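Local atomic coordinates of SusD homolog (Bacteroides thetaiotaomicron, PDB entry 3SGH), a protein that probably binds glycans at the outer membrane as a SusD-like lipoprotein, helping to capture sugars for uptake by the bacterium. Residues Ser18-Thr23 against Tyr85-Leu90; Asn26-Pro31 against Ala105-Val110; Ala241-Ser244 against Glu248-Ala251; Ala319-Phe324 against Ile416-Asp421; Thr342-Gly347 against Glu408-Gln413. One frame throughout, in Å; residues are numbered along the deposited sequence. Where two conformers were deposited one is given.

In the fold
All five contacts lie within one SusD/RagB family fold, an alpha-alpha superhelix. Contacts 1 and 2 are neighbours, centres about 10 Å apart, and interlock along the chain: helices 17-24 and 26-29 follow each other, as do 87-95 and 100-120, and Tyr85 and Phe88 of contact 1 both meet Arg109 of contact 2. Contacts 4 and 5, centres also about 10 Å apart, share helix 403-417, and contact 5 is nested inside the loop that contact 4 closes. Contacts 1 and 5, centres about 37 Å apart, stand on opposite sides of the chain's centre. Contact 3, where helix 239-245 meets strand 249-251, comes within about 6 Å (nearest atoms) of both contact 2 and contact 4.

Contact 1: residues Ser18-Thr23 against Tyr85-Leu90; sequences SNLLST and YPSFFL
Leu20 is the residue of helix 17-24 that meets Ser87 and Leu90, one turn apart at the start of helix 87-95. The backbones come close here, with CA of Leu20 5.7 Å from CA of Ser87, a spacing that the small serine permits. The carbonyl O of Leu20 lies 3.8 Å from CB of Ser87, a van der Waals contact, and no hydrogen bond joins the two segments. Both branches of the leucine are used. CD1 rests 3.8 Å from CB of Leu90, while CD2 lies about equally far, 4.1 Å, from OG of Ser87 and from CD1 of Leu90. With CG of Leu20 anti to its carbonyl carbon (chi1 -63°), the two methyls reach across to the second helix, and the side chains of Leu20 and Leu90 cross at about a right angle. Leu21, next along, turns its CB from this partner and packs on Met104 and Ala105 of helix 100-120. The join is shallow and near the surface: Leu20 is partly exposed and Leu90 exposed. On its inner side, Phe88 reaches Ala105 and makes a cation-pi contact with Arg109, while Met24 of helix 17-24 touches Ser87 and Phe88. The two short helices thus meet each other and both pack on the long helix 100-120, within the helical SusD-like fold.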
# COMPACT_ATOMS: atom_id res chain seq x y z
N SER A 18 4.87 -21.71 15.97
CA SER A 18 4.23 -20.40 16.17
C SER A 18 5.25 -19.25 16.37
O SER A 18 5.02 -18.11 15.99
CB SER A 18 3.28 -20.43 17.37
OG SER A 18 4.02 -20.56 18.57
N ASN A 19 6.40 -19.56 16.97
CA ASN A 19 7.43 -18.56 17.15
C ASN A 19 8.09 -18.10 15.83
O ASN A 19 8.54 -16.96 15.73
CB ASN A 19 8.49 -19.03 18.15
CG ASN A 19 7.93 -19.22 19.58
OD1 ASN A 19 6.71 -19.37 19.81
ND2 ASN A 19 8.84 -19.26 20.54
N LEU A 20 8.10 -18.96 14.80
CA LEU A 20 8.65 -18.54 13.50
C LEU A 20 7.70 -17.54 12.80
O LEU A 20 8.14 -16.78 11.95
CB LEU A 20 8.89 -19.74 12.58
CG LEU A 20 9.93 -20.73 13.13
CD1 LEU A 20 9.63 -22.11 12.59
CD2 LEU A 20 11.33 -20.20 12.81
N LEU A 21 6.41 -17.54 13.18
CA LEU A 21 5.47 -16.57 12.61
C LEU A 21 5.88 -15.16 12.98
O LEU A 21 5.67 -14.25 12.20
CB LEU A 21 4.05 -16.79 13.12
CG LEU A 21 3.21 -17.93 12.62
CD1 LEU A 21 1.88 -17.79 13.38
CD2 LEU A 21 2.99 -17.88 11.10
N SER A 22 6.46 -14.96 14.16
CA SER A 22 6.72 -13.59 14.63
C SER A 22 7.60 -12.80 13.67
O SER A 22 7.35 -11.61 13.44
CB SER A 22 7.35 -13.56 16.04
OG SER A 22 6.43 -14.13 16.95
N THR A 23 8.65 -13.40 13.13
CA THR A 23 9.48 -12.71 12.15
C THR A 23 8.71 -12.42 10.88
O THR A 23 8.80 -11.34 10.32
CB THR A 23 10.68 -13.54 11.72
OG1 THR A 23 11.12 -14.33 12.83
CG2 THR A 23 11.78 -12.64 11.19
N TYR A 85 11.12 -15.98 4.24
CA TYR A 85 11.90 -17.23 4.09
C TYR A 85 13.18 -17.16 4.90
O TYR A 85 13.78 -16.08 4.95
CB TYR A 85 12.24 -17.46 2.62
CG TYR A 85 11.08 -17.45 1.69
CD1 TYR A 85 10.24 -18.57 1.55
CD2 TYR A 85 10.83 -16.35 0.88
CE1 TYR A 85 9.17 -18.55 0.66
CE2 TYR A 85 9.75 -16.36 -0.03
CZ TYR A 85 8.95 -17.45 -0.12
OH TYR A 85 7.88 -17.42 -0.98
N PRO A 86 13.63 -18.29 5.51
CA PRO A 86 13.07 -19.65 5.38
C PRO A 86 11.91 -19.98 6.31
O PRO A 86 11.44 -21.10 6.31
CB PRO A 86 14.30 -20.56 5.68
CG PRO A 86 15.09 -19.77 6.67
CD PRO A 86 14.95 -18.32 6.19
N SER A 87 11.43 -19.03 7.09
CA SER A 87 10.42 -19.38 8.10
C SER A 87 9.20 -20.05 7.50
O SER A 87 8.68 -20.95 8.13
CB SER A 87 10.01 -18.16 8.92
OG SER A 87 11.14 -17.68 9.62
N PHE A 88 8.75 -19.62 6.31
CA PHE A 88 7.59 -20.24 5.70
C PHE A 88 7.76 -21.77 5.58
O PHE A 88 6.85 -22.56 5.93
CB PHE A 88 7.24 -19.69 4.30
CG PHE A 88 6.13 -20.43 3.70
CD1 PHE A 88 4.87 -20.25 4.20
CD2 PHE A 88 6.34 -21.40 2.73
CE1 PHE A 88 3.82 -21.00 3.72
CE2 PHE A 88 5.31 -22.14 2.25
CZ PHE A 88 4.04 -21.95 2.75
N PHE A 89 8.92 -22.19 5.07
CA PHE A 89 9.15 -23.62 4.85
C PHE A 89 9.38 -24.38 6.14
O PHE A 89 8.94 -25.51 6.28
CB PHE A 89 10.30 -23.87 3.89
CG PHE A 89 9.99 -23.42 2.50
CD1 PHE A 89 8.93 -23.96 1.81
CD2 PHE A 89 10.75 -22.44 1.88
CE1 PHE A 89 8.62 -23.55 0.51
CE2 PHE A 89 10.45 -22.04 0.58
CZ PHE A 89 9.39 -22.58 -0.09
N LEU A 90 10.02 -23.73 7.09
CA LEU A 90 10.17 -24.31 8.41
C LEU A 90 8.81 -24.55 9.07
O LEU A 90 8.59 -25.61 9.69
CB LEU A 90 11.04 -23.41 9.28
CG LEU A 90 12.53 -23.33 8.90
CD1 LEU A 90 13.21 -22.23 9.74
CD2 LEU A 90 13.27 -24.65 9.10

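Contact 2: residues Asn26-Pro31 against Ala105-Val110; sequences NVYACP and AQLTRV
Chi1 of Tyr28 (-73°) sets CG anti to the carbonyl carbon and sends the phenol out to Thr108, whose own chi1 of -53° places OG1 beside its backbone N and CG2 anti to that N. The two side chains cross at about a right angle, and the hydroxyl of Tyr28 donates to OG1 of Thr108, OH to OG1 2.8 Å. OG1 is itself hydrogen-bonded to the carbonyl O of Met104, one turn earlier, so two bonds grip this buried oxygen and link the phenol to the helix backbone. The methyl of Thr108 fits between the two residues: CG2 lies 3.7 Å from CG2 of Val27 and 3.8 Å from CE2 of Tyr28. The short, weakly bonded helix 26-29 is thereby fastened to the long helix 100-120 inside the alpha-helical SusD-like fold, where the Tyr28 ring also meets Tyr111, Phe176 and Phe187. A phenylalanine in place of Tyr28 would probably keep much of this aromatic packing but leave OG1 of Thr108 without its phenol donor. Leu107 adds an apolar neighbour to the same hydroxyl, its CG 3.6 Å from OH of Tyr28. CG2 of Val27 also touches the carbonyl O of Thr108, at 3.6 Å.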
# COMPACT_ATOMS: atom_id res chain seq x y z
N ASN A 26 6.50 -9.30 10.32
CA ASN A 26 7.01 -7.96 9.98
C ASN A 26 6.60 -7.48 8.57
O ASN A 26 6.62 -6.29 8.32
CB ASN A 26 8.51 -7.94 10.11
CG ASN A 26 8.94 -7.90 11.57
OD1 ASN A 26 8.83 -6.84 12.21
ND2 ASN A 26 9.31 -9.05 12.13
N VAL A 27 6.18 -8.38 7.67
CA VAL A 27 5.69 -7.90 6.38
C VAL A 27 4.40 -7.08 6.44
O VAL A 27 4.12 -6.35 5.50
CB VAL A 27 5.51 -9.00 5.33
CG1 VAL A 27 6.86 -9.75 5.09
CG2 VAL A 27 4.34 -9.95 5.68
N TYR A 28 3.61 -7.21 7.49
CA TYR A 28 2.31 -6.55 7.51
C TYR A 28 2.42 -5.04 7.62
O TYR A 28 1.71 -4.33 6.92
CB TYR A 28 1.48 -7.08 8.66
CG TYR A 28 0.96 -8.49 8.44
CD1 TYR A 28 0.13 -8.78 7.37
CD2 TYR A 28 1.21 -9.52 9.34
CE1 TYR A 28 -0.39 -10.06 7.14
CE2 TYR A 28 0.70 -10.80 9.11
CZ TYR A 28 -0.11 -11.06 8.01
OH TYR A 28 -0.64 -12.32 7.74
N ALA A 29 3.33 -4.57 8.44
CA ALA A 29 3.47 -3.14 8.69
C ALA A 29 4.89 -2.61 8.59
O ALA A 29 5.05 -1.39 8.52
CB ALA A 29 2.90 -2.79 10.06
N CYS A 30 5.90 -3.50 8.62
CA CYS A 30 7.33 -3.08 8.63
C CYS A 30 7.66 -2.05 9.71
O CYS A 30 8.08 -0.93 9.38
CB CYS A 30 7.73 -2.55 7.26
SG CYS A 30 7.82 -3.91 6.03
N PRO A 31 7.50 -2.41 10.99
CA PRO A 31 7.83 -1.47 12.08
C PRO A 31 9.32 -1.15 12.33
O PRO A 31 9.63 -0.05 12.84
CB PRO A 31 7.22 -2.14 13.30
CG PRO A 31 7.25 -3.60 12.98
CD PRO A 31 6.95 -3.68 11.50
N ALA A 105 0.94 -18.89 8.31
CA ALA A 105 2.19 -18.80 7.53
C ALA A 105 1.87 -18.57 6.05
O ALA A 105 2.49 -17.75 5.40
CB ALA A 105 3.06 -20.05 7.75
N GLN A 106 0.83 -19.23 5.56
CA GLN A 106 0.37 -19.05 4.19
C GLN A 106 -0.15 -17.64 3.95
O GLN A 106 0.20 -16.99 2.96
CB GLN A 106 -0.76 -20.03 3.91
CG GLN A 106 -0.30 -21.42 3.64
CD GLN A 106 -1.41 -22.27 3.05
OE1 GLN A 106 -2.49 -22.38 3.63
NE2 GLN A 106 -1.16 -22.83 1.88
N LEU A 107 -1.01 -17.19 4.85
CA LEU A 107 -1.57 -15.82 4.76
C LEU A 107 -0.46 -14.74 4.77
O LEU A 107 -0.48 -13.79 4.01
CB LEU A 107 -2.56 -15.60 5.86
CG LEU A 107 -3.16 -14.18 5.98
CD1 LEU A 107 -3.96 -13.81 4.72
CD2 LEU A 107 -4.06 -14.15 7.27
N THR A 108 0.50 -14.92 5.65
CA THR A 108 1.57 -13.97 5.82
C THR A 108 2.52 -13.94 4.61
O THR A 108 2.91 -12.85 4.16
CB THR A 108 2.31 -14.19 7.17
OG1 THR A 108 1.36 -14.20 8.25
CG2 THR A 108 3.31 -13.06 7.41
N ARG A 109 2.84 -15.12 4.08
CA ARG A 109 3.58 -15.24 2.82
C ARG A 109 2.85 -14.57 1.68
O ARG A 109 3.43 -13.79 0.97
CB ARG A 109 3.78 -16.70 2.48
CG ARG A 109 4.65 -16.98 1.26
CD ARG A 109 4.71 -18.42 1.02
NE ARG A 109 5.51 -18.75 -0.16
CZ ARG A 109 5.34 -19.82 -0.92
NH1 ARG A 109 4.32 -20.67 -0.73
NH2 ARG A 109 6.18 -20.00 -1.93
N VAL A 110 1.55 -14.87 1.52
CA VAL A 110 0.78 -14.22 0.49
C VAL A 110 0.83 -12.69 0.70
O VAL A 110 0.99 -11.97 -0.27
CB VAL A 110 -0.68 -14.72 0.40
CG1 VAL A 110 -1.55 -13.73 -0.49
CG2 VAL A 110 -0.77 -16.21 -0.11

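Contact 3: residues Ala241-Ser244 against Glu248-Ala251; sequences AIVS and EVRA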
# COMPACT_ATOMS: atom_id res chain seq x y z
N ALA A 241 8.45 7.16 13.54
CA ALA A 241 8.93 8.19 14.46
C ALA A 241 10.47 8.30 14.36
O ALA A 241 11.03 9.40 14.43
CB ALA A 241 8.49 7.91 15.86
N ILE A 242 11.14 7.16 14.16
CA ILE A 242 12.59 7.15 14.00
C ILE A 242 12.96 7.85 12.65
O ILE A 242 13.77 8.77 12.66
CB ILE A 242 13.18 5.72 14.12
CG1 ILE A 242 12.90 5.15 15.53
CG2 ILE A 242 14.74 5.77 13.81
CD1 ILE A 242 13.06 3.60 15.67
N VAL A 243 12.41 7.38 11.53
CA VAL A 243 12.71 7.97 10.22
C VAL A 243 12.39 9.47 10.22
O VAL A 243 13.18 10.31 9.77
CB VAL A 243 12.01 7.20 9.10
CG1 VAL A 243 12.35 7.78 7.72
CG2 VAL A 243 12.43 5.71 9.18
N SER A 244 11.27 9.82 10.84
CA SER A 244 10.81 11.21 10.85
C SER A 244 11.73 12.10 11.70
O SER A 244 11.88 13.31 11.42
CB SER A 244 9.38 11.28 11.38
OG SER A 244 8.86 12.60 11.48
N GLU A 248 13.98 12.15 7.63
CA GLU A 248 14.01 11.73 6.25
C GLU A 248 12.64 11.45 5.64
O GLU A 248 12.57 11.02 4.50
CB GLU A 248 14.99 10.57 6.04
CG GLU A 248 16.46 10.99 6.28
CD GLU A 248 17.50 9.92 5.98
OE1 GLU A 248 17.15 8.86 5.41
OE2 GLU A 248 18.68 10.20 6.31
N VAL A 249 11.55 11.71 6.39
CA VAL A 249 10.20 11.61 5.86
C VAL A 249 9.31 12.70 6.41
O VAL A 249 9.41 13.05 7.58
CB VAL A 249 9.61 10.17 6.07
CG1 VAL A 249 9.31 9.92 7.58
CG2 VAL A 249 8.40 9.92 5.15
N ARG A 250 8.49 13.27 5.51
CA ARG A 250 7.50 14.27 5.87
C ARG A 250 6.20 13.98 5.11
O ARG A 250 6.14 13.10 4.28
CB ARG A 250 8.02 15.69 5.57
CG ARG A 250 9.12 16.21 6.49
CD ARG A 250 8.62 16.50 7.87
NE ARG A 250 9.61 16.95 8.84
CZ ARG A 250 10.31 16.18 9.69
NH1 ARG A 250 10.24 14.86 9.64
NH2 ARG A 250 11.13 16.74 10.55
N ALA A 251 5.15 14.73 5.41
CA ALA A 251 3.90 14.62 4.69
C ALA A 251 4.13 15.05 3.22
O ALA A 251 4.89 15.97 2.92
CB ALA A 251 2.84 15.50 5.36
O HOH W 1 7.11 13.04 9.39
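Glu248 opens the second segment by giving its backbone N-H to the carbonyl O of Val243, N to O 2.9 Å, a bond that ties the chain leaving helix 239-245 back to it. Its side chain, extended beyond CG, hydrogen-bonds Gln37, and only CB comes near CG1 of Val243. Val249 starts strand 249-251, which pairs antiparallel with strand 50-52, so that the contact fastens helix 239-245 to a two-stranded sheet. This valine supplies the apolar part. Its CG1, placed between the backbone N and the carbonyl carbon (chi1 71°), lies 3.7 Å from CG1 of Val243, the two side chains crossing at about a right angle, and 3.8 Å from the backbone N of Ser244. The carbonyl O of Val249 accepts from NH1 of Arg250 and from a water whose oxygen is 2.8 Å from OG of Ser244. Arg250 points its CB away from the helix, but a bend at chi2 brings its guanidinium back. NH1 donates to the carbonyl O of Ser244 at 2.9 Å, almost straight (176°); that oxygen lies in the guanidinium plane, and the donor sits on one of its lone pairs. Arg250 NH2 binds the carbonyl O of Ala299. One guanidinium nitrogen, NH1, thus holds two backbone carbonyls, one of the helix and one of the strand, and its positive charge probably offsets the partial negative charge at the helix's C-terminal end.

Contact 4: residues Ala319-Phe324 against Ile416-Asp421; sequences AAEAAF and IACYPD
Apolar contact joins Ala320 and Phe324, successive turns of helix 319-331, to Ala417 at the end of helix 403-417. The methyl CB of Ala417 lies 3.6 Å from CE2 of Phe324, approaching the ring obliquely, and 4.1 Å from CB of Ala320. The two alanines let the chains come near, the CA atoms of Ala320 and Ala417 being 6.7 Å apart. Sulfur packing follows one residue on: SG of Cys418 rests 3.7 Å from CB of Glu321 and 3.8 Å from its CG, against the aliphatic stem of the glutamate. That stem has CG anti to the backbone N (chi1 -171°) and is extended beyond it, carrying the carboxylate past the sulfur. The polar contact across the segments is indirect. A water donates to both OE2 of Glu321, at 3.1 Å, and OD2 of Asp421, at 2.9 Å, bridging two carboxylates of like charge. The salt bridge of Glu321 OE2 with Arg194 probably offsets part of that charge. At Asp421 the other oxygen, OD1, accepts from the backbone N atoms of Met423 and Asn424 and so caps the turn that leads into helix 424-432. Cys418 is the centre of an inverse gamma turn, where the chain leaves helix 403-417 for the cis-proline segment before that cap: a helix-to-helix connection packed against helix 319-331 within the alpha-alpha superhelix.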
# COMPACT_ATOMS: atom_id res chain seq x y z
N ALA A 319 -10.71 -1.18 8.17
CA ALA A 319 -12.04 -1.61 7.80
C ALA A 319 -12.59 -0.77 6.62
O ALA A 319 -13.31 -1.30 5.76
CB ALA A 319 -13.00 -1.58 9.01
N ALA A 320 -12.23 0.52 6.58
CA ALA A 320 -12.66 1.41 5.49
C ALA A 320 -12.29 0.85 4.11
O ALA A 320 -13.05 1.02 3.15
CB ALA A 320 -12.08 2.85 5.69
N GLU A 321 -11.14 0.18 3.99
CA GLU A 321 -10.68 -0.32 2.69
C GLU A 321 -11.67 -1.34 2.14
O GLU A 321 -11.93 -1.35 0.94
CB GLU A 321 -9.29 -0.95 2.79
CG GLU A 321 -8.72 -1.27 1.42
CD GLU A 321 -7.33 -1.91 1.43
OE1 GLU A 321 -6.69 -1.95 2.49
OE2 GLU A 321 -6.87 -2.31 0.32
N ALA A 322 -12.23 -2.19 3.02
CA ALA A 322 -13.22 -3.20 2.57
C ALA A 322 -14.47 -2.56 1.99
O ALA A 322 -15.08 -3.10 1.02
CB ALA A 322 -13.60 -4.18 3.70
N ALA A 323 -14.87 -1.43 2.55
CA ALA A 323 -16.05 -0.72 2.05
C ALA A 323 -15.72 -0.12 0.68
O ALA A 323 -16.49 -0.25 -0.27
CB ALA A 323 -16.47 0.34 3.02
N PHE A 324 -14.55 0.52 0.55
CA PHE A 324 -14.19 1.16 -0.73
C PHE A 324 -13.92 0.14 -1.83
O PHE A 324 -14.18 0.43 -2.99
CB PHE A 324 -13.02 2.14 -0.61
CG PHE A 324 -13.35 3.40 0.14
CD1 PHE A 324 -14.21 4.36 -0.41
CD2 PHE A 324 -12.79 3.64 1.37
CE1 PHE A 324 -14.51 5.50 0.30
CE2 PHE A 324 -13.06 4.80 2.09
CZ PHE A 324 -13.92 5.73 1.56
N ILE A 416 -7.52 8.64 0.58
CA ILE A 416 -7.42 9.47 1.77
C ILE A 416 -7.60 8.61 3.01
O ILE A 416 -6.86 8.73 3.98
CB ILE A 416 -8.47 10.60 1.78
CG1 ILE A 416 -8.12 11.58 0.69
CG2 ILE A 416 -8.49 11.34 3.14
CD1 ILE A 416 -9.27 12.64 0.41
N ALA A 417 -8.53 7.65 2.94
CA ALA A 417 -8.86 6.79 4.08
C ALA A 417 -7.71 5.81 4.44
O ALA A 417 -7.44 5.58 5.63
CB ALA A 417 -10.13 5.99 3.83
N CYS A 418 -7.08 5.21 3.42
CA CYS A 418 -6.06 4.18 3.66
C CYS A 418 -4.75 4.90 3.86
O CYS A 418 -3.98 5.06 2.92
CB CYS A 418 -6.01 3.22 2.49
SG CYS A 418 -7.61 2.27 2.34
N TYR A 419 -4.53 5.39 5.08
CA TYR A 419 -3.39 6.25 5.39
C TYR A 419 -2.81 5.91 6.75
O TYR A 419 -3.59 5.72 7.73
CB TYR A 419 -3.80 7.76 5.39
CG TYR A 419 -2.77 8.66 6.04
CD1 TYR A 419 -1.70 9.17 5.31
CD2 TYR A 419 -2.86 9.00 7.40
CE1 TYR A 419 -0.74 9.93 5.88
CE2 TYR A 419 -1.89 9.77 7.99
CZ TYR A 419 -0.85 10.24 7.22
OH TYR A 419 0.11 11.00 7.79
N PRO A 420 -1.46 5.86 6.85
CA PRO A 420 -0.46 5.83 5.80
C PRO A 420 -0.35 4.43 5.19
O PRO A 420 -0.28 3.45 5.93
CB PRO A 420 0.87 6.19 6.53
CG PRO A 420 0.55 6.14 7.96
CD PRO A 420 -0.84 5.75 8.18
N ASP A 421 -0.43 4.33 3.86
CA ASP A 421 -0.40 3.04 3.17
C ASP A 421 0.58 3.25 2.02
O ASP A 421 0.35 4.11 1.17
CB ASP A 421 -1.77 2.68 2.65
CG ASP A 421 -1.79 1.32 1.96
OD1 ASP A 421 -0.92 1.05 1.10
OD2 ASP A 421 -2.71 0.56 2.29
O HOH W 2 -4.09 -0.99 0.21

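Contact 5: residues Thr342-Gly347 against Glu408-Gln413; sequences TFYEKG and ERVLTQ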
# COMPACT_ATOMS: atom_id res chain seq x y z
N THR A 342 -23.73 3.33 -1.09
CA THR A 342 -23.81 2.83 0.26
C THR A 342 -22.41 2.50 0.78
O THR A 342 -22.01 2.94 1.87
CB THR A 342 -24.72 1.54 0.33
OG1 THR A 342 -26.06 1.88 -0.06
CG2 THR A 342 -24.67 0.95 1.79
N PHE A 343 -21.62 1.84 -0.05
CA PHE A 343 -20.26 1.50 0.35
C PHE A 343 -19.32 2.70 0.42
O PHE A 343 -18.49 2.78 1.34
CB PHE A 343 -19.68 0.37 -0.51
CG PHE A 343 -20.31 -0.97 -0.26
CD1 PHE A 343 -20.29 -1.54 1.01
CD2 PHE A 343 -20.89 -1.70 -1.30
CE1 PHE A 343 -20.86 -2.80 1.24
CE2 PHE A 343 -21.44 -2.96 -1.08
CZ PHE A 343 -21.43 -3.50 0.21
N TYR A 344 -19.49 3.65 -0.50
CA TYR A 344 -18.73 4.91 -0.45
C TYR A 344 -18.94 5.65 0.87
O TYR A 344 -17.96 6.00 1.58
CB TYR A 344 -19.11 5.77 -1.63
CG TYR A 344 -18.49 7.14 -1.66
CD1 TYR A 344 -17.18 7.33 -2.08
CD2 TYR A 344 -19.25 8.27 -1.34
CE1 TYR A 344 -16.63 8.57 -2.16
CE2 TYR A 344 -18.70 9.55 -1.41
CZ TYR A 344 -17.39 9.69 -1.82
OH TYR A 344 -16.82 10.95 -1.90
N GLU A 345 -20.20 5.91 1.22
CA GLU A 345 -20.50 6.61 2.44
C GLU A 345 -20.05 5.83 3.66
O GLU A 345 -19.55 6.43 4.63
CB GLU A 345 -21.98 6.98 2.52
CG GLU A 345 -22.36 7.97 1.40
CD GLU A 345 -23.63 8.75 1.64
OE1 GLU A 345 -24.59 8.15 2.21
OE2 GLU A 345 -23.66 9.94 1.22
N LYS A 346 -20.20 4.50 3.60
CA LYS A 346 -19.76 3.63 4.71
C LYS A 346 -18.26 3.79 4.91
O LYS A 346 -17.78 3.94 6.05
CB LYS A 346 -20.13 2.15 4.42
CG LYS A 346 -19.79 1.22 5.53
CD LYS A 346 -19.98 -0.26 5.10
CE LYS A 346 -19.27 -1.17 6.08
NZ LYS A 346 -19.98 -1.28 7.37
N GLY A 347 -17.51 3.75 3.81
CA GLY A 347 -16.06 3.89 3.83
C GLY A 347 -15.60 5.20 4.45
O GLY A 347 -14.68 5.23 5.28
N GLU A 408 -13.36 7.93 -9.83
CA GLU A 408 -12.37 8.83 -9.24
C GLU A 408 -12.80 9.24 -7.82
O GLU A 408 -11.97 9.32 -6.92
CB GLU A 408 -12.16 10.07 -10.09
CG GLU A 408 -11.08 10.99 -9.51
CD GLU A 408 -10.71 12.19 -10.33
OE1 GLU A 408 -11.36 12.48 -11.37
OE2 GLU A 408 -9.69 12.84 -9.92
N ARG A 409 -14.10 9.44 -7.64
CA ARG A 409 -14.64 9.76 -6.34
C ARG A 409 -14.37 8.65 -5.33
O ARG A 409 -13.82 8.90 -4.24
CB ARG A 409 -16.14 10.02 -6.45
CG ARG A 409 -16.78 10.41 -5.14
CD ARG A 409 -18.17 11.02 -5.35
NE ARG A 409 -18.06 12.37 -5.89
CZ ARG A 409 -18.43 12.80 -7.09
NH1 ARG A 409 -19.03 12.01 -7.98
NH2 ARG A 409 -18.23 14.07 -7.40
N VAL A 410 -14.74 7.42 -5.69
CA VAL A 410 -14.45 6.26 -4.84
C VAL A 410 -12.95 6.15 -4.49
O VAL A 410 -12.55 6.03 -3.33
CB VAL A 410 -15.02 4.98 -5.46
CG1 VAL A 410 -14.49 3.71 -4.81
CG2 VAL A 410 -16.58 5.03 -5.43
N LEU A 411 -12.10 6.11 -5.52
CA LEU A 411 -10.68 5.91 -5.30
C LEU A 411 -9.95 7.07 -4.63
O LEU A 411 -8.98 6.84 -3.89
CB LEU A 411 -9.99 5.54 -6.62
CG LEU A 411 -10.53 4.24 -7.18
CD1 LEU A 411 -9.74 3.88 -8.44
CD2 LEU A 411 -10.46 3.13 -6.14
N THR A 412 -10.42 8.29 -4.82
CA THR A 412 -9.86 9.43 -4.07
C THR A 412 -10.15 9.34 -2.56
O THR A 412 -9.23 9.52 -1.73
CB THR A 412 -10.34 10.78 -4.66
OG1 THR A 412 -9.94 10.83 -6.03
CG2 THR A 412 -9.70 11.98 -3.91
N GLN A 413 -11.41 9.13 -2.17
CA GLN A 413 -11.73 8.95 -0.74
C GLN A 413 -11.08 7.67 -0.19
O GLN A 413 -10.64 7.63 0.95
CB GLN A 413 -13.23 8.99 -0.47
CG GLN A 413 -13.81 10.36 -0.67
CD GLN A 413 -13.31 11.36 0.39
OE1 GLN A 413 -13.05 10.98 1.50
NE2 GLN A 413 -13.14 12.62 0.01
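Van der Waals contact dominates where Tyr344 of helix 340-354 reaches its ring and hydroxyl to Arg409, Val410 and Gln413 of helix 403-417. With CG anti to the backbone N (chi1 175°), the ring bridges segment axes whose closest approach is 10.4 Å and which run at an angle of 21°. These near-parallel helices pack together within the alpha-alpha superhelix. At the near end of the ring, CD1 is 4.1 Å from CG2 of Val410. Further out, CE1 lies 3.5 Å from CG of Arg409, and the phenol oxygen OH has two methylene neighbours, CG of Arg409 and CG of Gln413, each at 3.3 Å. Planar groups are turned steeply to the ring: the guanidinium plane of Arg409 and the amide plane of Gln413 both stand nearly at a right angle to it. Hydrogen bonding takes these polar ends elsewhere. Tyr344 OH bonds with the carbonyl O of Ile395, Arg409 NE donates to that of Thr394, and the Gln413 amide binds Tyr363 and Arg266. Replacing Tyr344 by an alanine would probably open a gap between the helices and leave the Ile395 carbonyl without its phenol partner. The chemistry is thus divided: aliphatic stems hold the ring, while the polar ends, through Ile395 and Thr394, tie both helices to the same connecting loop.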